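PDB 1NM2: malonyl CoA:acyl carrier protein malonyltransferase from Streptomyces coelicolor, which probably catalyses the transfer of the malonyl group from malonyl-CoA to holo acyl carrier protein, a step in fatty acid biosynthesis. Local coordinates for residues 3-8 / 272-277; 147-152 / 184-189; 268-273 / 291-296. All blocks are in the same frame, centred on the assembly; numbering follows the deposited sequence.

The chain enters the parallel sheet of the core at strand 3-7, and contact 1 closes only when strand 272-275 comes to lie beside it, with 263 residues between the two segments. Contact 2 falls within that long excursion: helix 146-155 meets the loop that follows helix 175-183, in the smaller domain built on the mixed sheet, with nearest atoms about 21 Å from contact 1. Contact 3 starts where contact 1 ends. It shares Ala-272 and Ile-273 with it and, after 17 intervening residues, segment 291-296 adds strand 294-297 to the far edge of strand 272-275. Contacts 1 and 3, with centres 10 Å apart, thus build one sheet, while contact 2 lies wholly in a separate domain.

Contact 1 of 3, residues 3-8 / 272-277; sequences LVLVAP and AIIEVC
Val-4 and Val-6 face strand 272-275 with both of their backbone polar groups, joining two neighbouring parallel strands in the central sheet of the alpha/beta hydrolase-like core. The strand axes approach to 4.7 Å and their directions differ by 19°, the evidence for a parallel pair with a modest twist. Val-4 N donates to Ala-272 O at 2.9 Å, and Val-4 O accepts from Ile-274 N; Val-6 repeats this between Ile-274 O and Val-276 N. Leu-3, Leu-5 and Ala-7 turn their backbone groups the other way, to Gly-92, Ala-93 and Ala-95.

On the face with Leu-3, Leu-5, Ala-272 and Ile-274, Leu-3 CD1 lies 3.9 Å from Ala-272 CB and also reaches Ile-274 CG1. Leu-5 has CG anti to the backbone N (chi1 -176°), and its CD1 meets Val-276 CG1 at 3.6 Å, the two side chains crossing at about a right angle. Helix 304-314 packs on Leu-3 and Ile-274, whereas Phe-107 of helix 100-107 meets Leu-5 and Val-276. On the opposite face, Val-6 CG2 touches Glu-275 CB at 3.8 Å and Ile-273 CG2 at 3.9 Å, with Phe-265 packed against Val-6 and Ile-273.

At the C-terminal end of strand 3-7, Ala-7 packs its CB on Val-276 CG2, and just past it the Pro-8 side chain comes to about 4 Å, nearest atoms, from a bound acetate that occupies the active site in place of a malonyl group. The buried Glu-275 carboxylate is gripped from the start of helix 281-289: OE1 bonds Gly-280 N and Thr-283 OG1, and OE2 bonds Leu-282 N, a setting that would probably stabilise a negative charge. Extended beyond CG, the same side chain brings OE2 to 3.5 Å from Pro-8 CB.

Contact 2 of 3, residues 147-152 / 184-189; sequences EVSVAH and DKPEGV
His-152 and Pro-186 form the centre of this contact, in which one side of helix 146-155 rests on the loop leading into strand 189-194. In His-152 CG is anti to the backbone N (chi1 -175°), which carries it toward the loop, and the ring lies with one face against the proline. Pro-186 CA stands 3.9 Å from the ring centroid and 18° off its normal, which meets the geometry of a CH-pi contact. The offset is toward the rim, and Pro-186 CG presses on His-152 CD2 at 3.3 Å.

The tip of the ring is fixed by a polar bond. His-152 NE2 donates to Asp-184 O at 2.7 Å with an N-H...O angle of 152°; the donor stands above the carbonyl plane, and the acceptor is slightly tilted from the ring plane. The Asp-184 carboxylate approaches the edge of the same ring, its plane almost perpendicular to it, with OD2 3.4 Å from His-152 CE1. This proximity may raise the basicity of the imidazole.

Ser-149, one turn earlier, is the third main contributor. Its OG lies 3.6 Å from Val-189 CG2 and close to Pro-186 CB, and it joins a water at 3.0 Å that donates to Glu-187 O, linking helix and loop. The loop is shaped there by a type II turn from Pro-186 to Val-189, closed by Val-189 N to Pro-186 O at 3.0 Å; Gly-188 takes the positive phi of its third position.

Around the contact, Leu-181 of helix 175-183 packs on both His-152 and Pro-186, while Leu-141 of strand 136-143 lies against Ser-149 and Pro-186. The junction sits among these elements where the loop enters 189-194, outermost strand of the mixed sheet in the smaller, ferredoxin-like domain.

Contact 3 of 3, residues 268-273 / 291-296; sequences LGVTAI and PGVKTL
Val-293 fits against Val-270, Thr-271 and Ile-273 at the point where a beta-alpha-beta unit returns to the sheet: strand 272-275, helix 281-289 and the parallel strand 294-297. Val-293 CG1, anti to the backbone N (chi1 178°), comes 3.7 Å from Thr-271 C. It also reaches Val-270 CG2 and Ile-273 CG1, each at 4.1 Å, the two valine side chains crossing at about a right angle.

The backbones are close beyond this point. Ile-273 N donates to Lys-294 O at 2.8 Å, and Ile-273 O accepts from Leu-296 N at 2.9 Å; both donors lie nearly along the C=O axis. Lys-294 O also receives a CA-H...O contact from Ala-272 CA at 3.1 Å. Toward the strand entrance the pairing is looser: Lys-294 N reaches Thr-271 O at 3.2 Å, from above the carbonyl plane. The Lys-294 side chain, exposed and bent at chi3, leads away from the contact to a long, weak ion pair with Glu-313.

Helix 258-267 ends before the strand in a Schellman motif at Gly-269. Thr-271 OG1 is held by His-314 ND1 and Met-2 N. Helix 281-289 lies against Thr-295 on one face of the sheet, helix 304-314 packs on Ala-272 and Leu-296, and strand 3-7 flanks strand 272-275 on its other edge, leaving 294-297 outermost.

Contact 1 of 3, residues 3-8 / 272-277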
loop_
_atom_site.group_PDB
_atom_site.type_symbol
_atom_site.label_atom_id
_atom_site.label_comp_id
_atom_site.label_asym_id
_atom_site.label_seq_id
_atom_site.Cartn_x
_atom_site.Cartn_y
_atom_site.Cartn_z
ATOM N N LEU A 3 -12.142 -10.473 10.967
ATOM C CA LEU A 3 -11.509 -10.504 9.653
ATOM C C LEU A 3 -10.965 -9.131 9.301
ATOM O O LEU A 3 -11.660 -8.125 9.453
ATOM C CB LEU A 3 -12.515 -10.921 8.570
ATOM C CG LEU A 3 -12.029 -10.735 7.123
ATOM C CD1 LEU A 3 -10.987 -11.796 6.797
ATOM C CD2 LEU A 3 -13.200 -10.828 6.156
ATOM N N VAL A 4 -9.727 -9.098 8.820
ATOM C CA VAL A 4 -9.089 -7.847 8.430
ATOM C C VAL A 4 -8.812 -7.872 6.936
ATOM O O VAL A 4 -8.138 -8.771 6.432
ATOM C CB VAL A 4 -7.758 -7.640 9.183
ATOM C CG1 VAL A 4 -7.095 -6.343 8.735
ATOM C CG2 VAL A 4 -8.010 -7.619 10.682
ATOM N N LEU A 5 -9.345 -6.887 6.225
ATOM C CA LEU A 5 -9.151 -6.797 4.784
ATOM C C LEU A 5 -8.026 -5.800 4.514
ATOM O O LEU A 5 -8.136 -4.635 4.880
ATOM C CB LEU A 5 -10.453 -6.333 4.126
ATOM C CG LEU A 5 -10.541 -6.237 2.601
ATOM C CD1 LEU A 5 -10.259 -7.587 1.976
ATOM C CD2 LEU A 5 -11.934 -5.747 2.209
ATOM N N VAL A 6 -6.939 -6.255 3.893
ATOM C CA VAL A 6 -5.820 -5.364 3.607
ATOM C C VAL A 6 -5.503 -5.256 2.115
ATOM O O VAL A 6 -5.788 -6.164 1.333
ATOM C CB VAL A 6 -4.529 -5.797 4.361
ATOM C CG1 VAL A 6 -4.801 -5.883 5.866
ATOM C CG2 VAL A 6 -4.020 -7.128 3.821
ATOM N N ALA A 7 -4.921 -4.125 1.727
ATOM C CA ALA A 7 -4.558 -3.871 0.333
ATOM C C ALA A 7 -3.057 -3.586 0.244
ATOM O O ALA A 7 -2.510 -2.858 1.075
ATOM C CB ALA A 7 -5.349 -2.681 -0.198
ATOM N N PRO A 8 -2.377 -4.145 -0.775
ATOM C CA PRO A 8 -0.936 -3.955 -0.967
ATOM C C PRO A 8 -0.502 -2.601 -1.522
ATOM O O PRO A 8 -1.330 -1.743 -1.852
ATOM C CB PRO A 8 -0.566 -5.102 -1.899
ATOM C CG PRO A 8 -1.768 -5.179 -2.789
ATOM C CD PRO A 8 -2.934 -5.023 -1.821
ATOM N N ALA A 272 -8.438 -13.818 10.891
ATOM C CA ALA A 272 -8.226 -14.060 9.471
ATOM C C ALA A 272 -7.921 -12.761 8.732
ATOM O O ALA A 272 -8.465 -11.708 9.062
ATOM C CB ALA A 272 -9.453 -14.725 8.863
ATOM N N ILE A 273 -7.043 -12.851 7.739
ATOM C CA ILE A 273 -6.666 -11.702 6.921
ATOM C C ILE A 273 -6.720 -12.068 5.444
ATOM O O ILE A 273 -6.155 -13.080 5.016
ATOM C CB ILE A 273 -5.228 -11.214 7.219
ATOM C CG1 ILE A 273 -5.151 -10.609 8.621
ATOM C CG2 ILE A 273 -4.801 -10.178 6.177
ATOM C CD1 ILE A 273 -3.748 -10.152 9.007
ATOM N N ILE A 274 -7.418 -11.242 4.677
ATOM C CA ILE A 274 -7.528 -11.431 3.241
ATOM C C ILE A 274 -6.884 -10.205 2.602
ATOM O O ILE A 274 -7.234 -9.071 2.929
ATOM C CB ILE A 274 -9.004 -11.527 2.789
ATOM C CG1 ILE A 274 -9.623 -12.827 3.304
ATOM C CG2 ILE A 274 -9.090 -11.466 1.267
ATOM C CD1 ILE A 274 -11.091 -12.985 2.971
ATOM N N GLU A 275 -5.918 -10.437 1.724
ATOM C CA GLU A 275 -5.237 -9.354 1.026
ATOM C C GLU A 275 -5.816 -9.283 -0.390
ATOM O O GLU A 275 -5.814 -10.277 -1.117
ATOM C CB GLU A 275 -3.733 -9.640 0.981
ATOM C CG GLU A 275 -2.921 -8.703 0.101
ATOM C CD GLU A 275 -1.441 -9.054 0.090
ATOM O OE1 GLU A 275 -1.103 -10.247 0.283
ATOM O OE2 GLU A 275 -0.621 -8.140 -0.126
ATOM N N VAL A 276 -6.327 -8.120 -0.781
ATOM C CA VAL A 276 -6.912 -7.986 -2.110
ATOM C C VAL A 276 -5.854 -8.062 -3.206
ATOM O O VAL A 276 -4.656 -8.104 -2.928
ATOM C CB VAL A 276 -7.720 -6.663 -2.250
ATOM C CG1 VAL A 276 -8.872 -6.669 -1.249
ATOM C CG2 VAL A 276 -6.808 -5.445 -2.019
ATOM N N CYS A 277 -6.303 -8.092 -4.455
ATOM C CA CYS A 277 -5.399 -8.180 -5.593
ATOM C C CYS A 277 -4.579 -6.906 -5.760
ATOM O O CYS A 277 -5.104 -5.799 -5.646
ATOM C CB CYS A 277 -6.204 -8.448 -6.869
ATOM S SG CYS A 277 -5.214 -8.517 -8.370
#

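Contact 2 of 3, residues 147-152 / 184-189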
loop_
_atom_site.group_PDB
_atom_site.type_symbol
_atom_site.label_atom_id
_atom_site.label_comp_id
_atom_site.label_asym_id
_atom_site.label_seq_id
_atom_site.Cartn_x
_atom_site.Cartn_y
_atom_site.Cartn_z
ATOM N N GLU A 147 16.226 -2.414 15.641
ATOM C CA GLU A 147 16.568 -1.199 16.377
ATOM C C GLU A 147 18.007 -0.739 16.116
ATOM O O GLU A 147 18.265 0.462 15.961
ATOM C CB GLU A 147 16.339 -1.401 17.874
ATOM C CG GLU A 147 14.877 -1.629 18.263
ATOM C CD GLU A 147 13.941 -0.552 17.730
ATOM O OE1 GLU A 147 14.381 0.604 17.561
ATOM O OE2 GLU A 147 12.755 -0.857 17.492
ATOM N N VAL A 148 18.940 -1.686 16.068
ATOM C CA VAL A 148 20.338 -1.362 15.792
ATOM C C VAL A 148 20.440 -0.841 14.355
ATOM O O VAL A 148 21.179 0.102 14.071
ATOM C CB VAL A 148 21.245 -2.607 15.942
ATOM C CG1 VAL A 148 22.657 -2.293 15.464
ATOM C CG2 VAL A 148 21.261 -3.065 17.401
ATOM N N SER A 149 19.688 -1.461 13.454
ATOM C CA SER A 149 19.694 -1.053 12.054
ATOM C C SER A 149 19.155 0.355 11.887
ATOM O O SER A 149 19.709 1.150 11.133
ATOM C CB SER A 149 18.864 -2.022 11.210
ATOM O OG SER A 149 19.612 -3.179 10.904
ATOM N N VAL A 150 18.068 0.659 12.585
ATOM C CA VAL A 150 17.472 1.986 12.516
ATOM C C VAL A 150 18.464 3.020 13.049
ATOM O O VAL A 150 18.697 4.053 12.421
ATOM C CB VAL A 150 16.167 2.047 13.339
ATOM C CG1 VAL A 150 15.704 3.495 13.499
ATOM C CG2 VAL A 150 15.091 1.224 12.640
ATOM N N ALA A 151 19.056 2.732 14.206
ATOM C CA ALA A 151 20.027 3.644 14.806
ATOM C C ALA A 151 21.157 3.954 13.829
ATOM O O ALA A 151 21.533 5.107 13.646
ATOM C CB ALA A 151 20.597 3.031 16.088
ATOM N N HIS A 152 21.690 2.913 13.194
ATOM C CA HIS A 152 22.786 3.065 12.246
ATOM C C HIS A 152 22.405 3.869 11.004
ATOM O O HIS A 152 23.064 4.859 10.679
ATOM C CB HIS A 152 23.305 1.687 11.817
ATOM C CG HIS A 152 24.514 1.743 10.935
ATOM N ND1 HIS A 152 25.795 1.854 11.434
ATOM C CD2 HIS A 152 24.637 1.730 9.587
ATOM C CE1 HIS A 152 26.654 1.904 10.431
ATOM N NE2 HIS A 152 25.978 1.831 9.299
ATOM N N ASP A 184 29.026 0.844 4.514
ATOM C CA ASP A 184 29.130 0.724 5.961
ATOM C C ASP A 184 27.766 0.261 6.469
ATOM O O ASP A 184 26.940 1.064 6.911
ATOM C CB ASP A 184 29.521 2.067 6.580
ATOM C CG ASP A 184 29.480 2.046 8.098
ATOM O OD1 ASP A 184 29.603 0.951 8.693
ATOM O OD2 ASP A 184 29.333 3.131 8.696
ATOM N N LYS A 185 27.546 -1.046 6.388
ATOM C CA LYS A 185 26.284 -1.649 6.795
ATOM C C LYS A 185 26.116 -1.766 8.302
ATOM O O LYS A 185 27.096 -1.793 9.050
ATOM C CB LYS A 185 26.150 -3.049 6.193
ATOM C CG LYS A 185 26.199 -3.114 4.672
ATOM C CD LYS A 185 25.935 -4.544 4.200
ATOM C CE LYS A 185 26.040 -4.678 2.684
ATOM N NZ LYS A 185 27.395 -4.306 2.202
ATOM N N PRO A 186 24.857 -1.825 8.767
ATOM C CA PRO A 186 24.615 -1.953 10.206
ATOM C C PRO A 186 25.065 -3.361 10.580
ATOM O O PRO A 186 25.044 -4.264 9.739
ATOM C CB PRO A 186 23.102 -1.792 10.325
ATOM C CG PRO A 186 22.749 -0.926 9.134
ATOM C CD PRO A 186 23.603 -1.536 8.047
ATOM N N GLU A 187 25.474 -3.543 11.829
ATOM C CA GLU A 187 25.926 -4.845 12.302
ATOM C C GLU A 187 24.897 -5.932 12.012
ATOM O O GLU A 187 23.708 -5.757 12.275
ATOM C CB GLU A 187 26.180 -4.791 13.808
ATOM C CG GLU A 187 26.947 -5.982 14.350
ATOM C CD GLU A 187 27.029 -5.972 15.862
ATOM O OE1 GLU A 187 27.059 -4.865 16.444
ATOM O OE2 GLU A 187 27.073 -7.068 16.463
ATOM N N GLY A 188 25.361 -7.054 11.467
ATOM C CA GLY A 188 24.464 -8.158 11.171
ATOM C C GLY A 188 23.746 -8.103 9.834
ATOM O O GLY A 188 23.246 -9.123 9.368
ATOM N N VAL A 189 23.675 -6.928 9.218
ATOM C CA VAL A 189 23.003 -6.810 7.928
ATOM C C VAL A 189 23.875 -7.460 6.863
ATOM O O VAL A 189 25.066 -7.173 6.765
ATOM C CB VAL A 189 22.746 -5.333 7.538
ATOM C CG1 VAL A 189 22.188 -5.254 6.114
ATOM C CG2 VAL A 189 21.753 -4.707 8.504
HETATM O O HOH W 1 21.325 -4.627 12.927
#

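Contact 3 of 3, residues 268-273 / 291-296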
loop_
_atom_site.group_PDB
_atom_site.type_symbol
_atom_site.label_atom_id
_atom_site.label_comp_id
_atom_site.label_asym_id
_atom_site.label_seq_id
_atom_site.Cartn_x
_atom_site.Cartn_y
_atom_site.Cartn_z
ATOM N N LEU A 268 -6.955 -6.292 18.194
ATOM C CA LEU A 268 -8.349 -6.418 17.776
ATOM C C LEU A 268 -8.784 -7.885 17.744
ATOM O O LEU A 268 -9.942 -8.187 17.465
ATOM C CB LEU A 268 -8.554 -5.798 16.386
ATOM C CG LEU A 268 -8.382 -4.286 16.171
ATOM C CD1 LEU A 268 -8.526 -3.973 14.687
ATOM C CD2 LEU A 268 -9.421 -3.511 16.973
ATOM N N GLY A 269 -7.852 -8.789 18.021
ATOM C CA GLY A 269 -8.171 -10.209 18.019
ATOM C C GLY A 269 -8.374 -10.810 16.634
ATOM O O GLY A 269 -9.155 -11.747 16.464
ATOM N N VAL A 270 -7.667 -10.276 15.644
ATOM C CA VAL A 270 -7.772 -10.763 14.270
ATOM C C VAL A 270 -7.642 -12.288 14.188
ATOM O O VAL A 270 -6.758 -12.876 14.813
ATOM C CB VAL A 270 -6.679 -10.113 13.384
ATOM C CG1 VAL A 270 -5.293 -10.448 13.934
ATOM C CG2 VAL A 270 -6.822 -10.583 11.940
ATOM N N THR A 271 -8.526 -12.923 13.422
ATOM C CA THR A 271 -8.490 -14.377 13.256
ATOM C C THR A 271 -8.247 -14.770 11.799
ATOM O O THR A 271 -7.887 -15.912 11.504
ATOM C CB THR A 271 -9.803 -15.046 13.740
ATOM O OG1 THR A 271 -10.922 -14.458 13.063
ATOM C CG2 THR A 271 -9.965 -14.882 15.257
ATOM N N ALA A 272 -8.438 -13.818 10.891
ATOM C CA ALA A 272 -8.226 -14.060 9.471
ATOM C C ALA A 272 -7.921 -12.761 8.732
ATOM O O ALA A 272 -8.465 -11.708 9.062
ATOM C CB ALA A 272 -9.453 -14.725 8.863
ATOM N N ILE A 273 -7.043 -12.851 7.739
ATOM C CA ILE A 273 -6.666 -11.702 6.921
ATOM C C ILE A 273 -6.720 -12.068 5.444
ATOM O O ILE A 273 -6.155 -13.080 5.016
ATOM C CB ILE A 273 -5.228 -11.214 7.219
ATOM C CG1 ILE A 273 -5.151 -10.609 8.621
ATOM C CG2 ILE A 273 -4.801 -10.178 6.177
ATOM C CD1 ILE A 273 -3.748 -10.152 9.007
ATOM N N PRO A 291 1.287 -15.389 13.743
ATOM C CA PRO A 291 1.084 -16.839 13.801
ATOM C C PRO A 291 -0.294 -17.193 14.355
ATOM O O PRO A 291 -0.779 -16.553 15.288
ATOM C CB PRO A 291 2.221 -17.306 14.706
ATOM C CG PRO A 291 2.410 -16.140 15.631
ATOM C CD PRO A 291 2.339 -14.965 14.684
ATOM N N GLY A 292 -0.926 -18.208 13.771
ATOM C CA GLY A 292 -2.241 -18.615 14.230
ATOM C C GLY A 292 -3.373 -17.915 13.499
ATOM O O GLY A 292 -4.546 -18.230 13.714
ATOM N N VAL A 293 -3.027 -16.964 12.636
ATOM C CA VAL A 293 -4.027 -16.225 11.869
ATOM C C VAL A 293 -4.139 -16.781 10.450
ATOM O O VAL A 293 -3.126 -16.957 9.770
ATOM C CB VAL A 293 -3.658 -14.728 11.787
ATOM C CG1 VAL A 293 -4.685 -13.982 10.953
ATOM C CG2 VAL A 293 -3.579 -14.138 13.190
ATOM N N LYS A 294 -5.359 -17.070 10.005
ATOM C CA LYS A 294 -5.550 -17.591 8.654
ATOM C C LYS A 294 -5.342 -16.448 7.676
ATOM O O LYS A 294 -5.815 -15.335 7.906
ATOM C CB LYS A 294 -6.959 -18.170 8.468
ATOM C CG LYS A 294 -7.231 -19.437 9.262
ATOM C CD LYS A 294 -8.419 -20.216 8.699
ATOM C CE LYS A 294 -8.091 -20.851 7.345
ATOM N NZ LYS A 294 -9.191 -21.724 6.819
ATOM N N THR A 295 -4.622 -16.713 6.595
ATOM C CA THR A 295 -4.361 -15.685 5.598
ATOM C C THR A 295 -4.688 -16.194 4.202
ATOM O O THR A 295 -4.527 -17.381 3.907
ATOM C CB THR A 295 -2.878 -15.246 5.604
ATOM O OG1 THR A 295 -2.049 -16.376 5.308
ATOM C CG2 THR A 295 -2.487 -14.684 6.957
ATOM N N LEU A 296 -5.153 -15.291 3.347
ATOM C CA LEU A 296 -5.477 -15.642 1.972
ATOM C C LEU A 296 -5.212 -14.433 1.088
ATOM O O LEU A 296 -5.651 -13.320 1.390
ATOM C CB LEU A 296 -6.943 -16.075 1.851
ATOM C CG LEU A 296 -7.389 -16.632 0.488
ATOM C CD1 LEU A 296 -8.667 -17.444 0.654
ATOM C CD2 LEU A 296 -7.601 -15.499 -0.502
#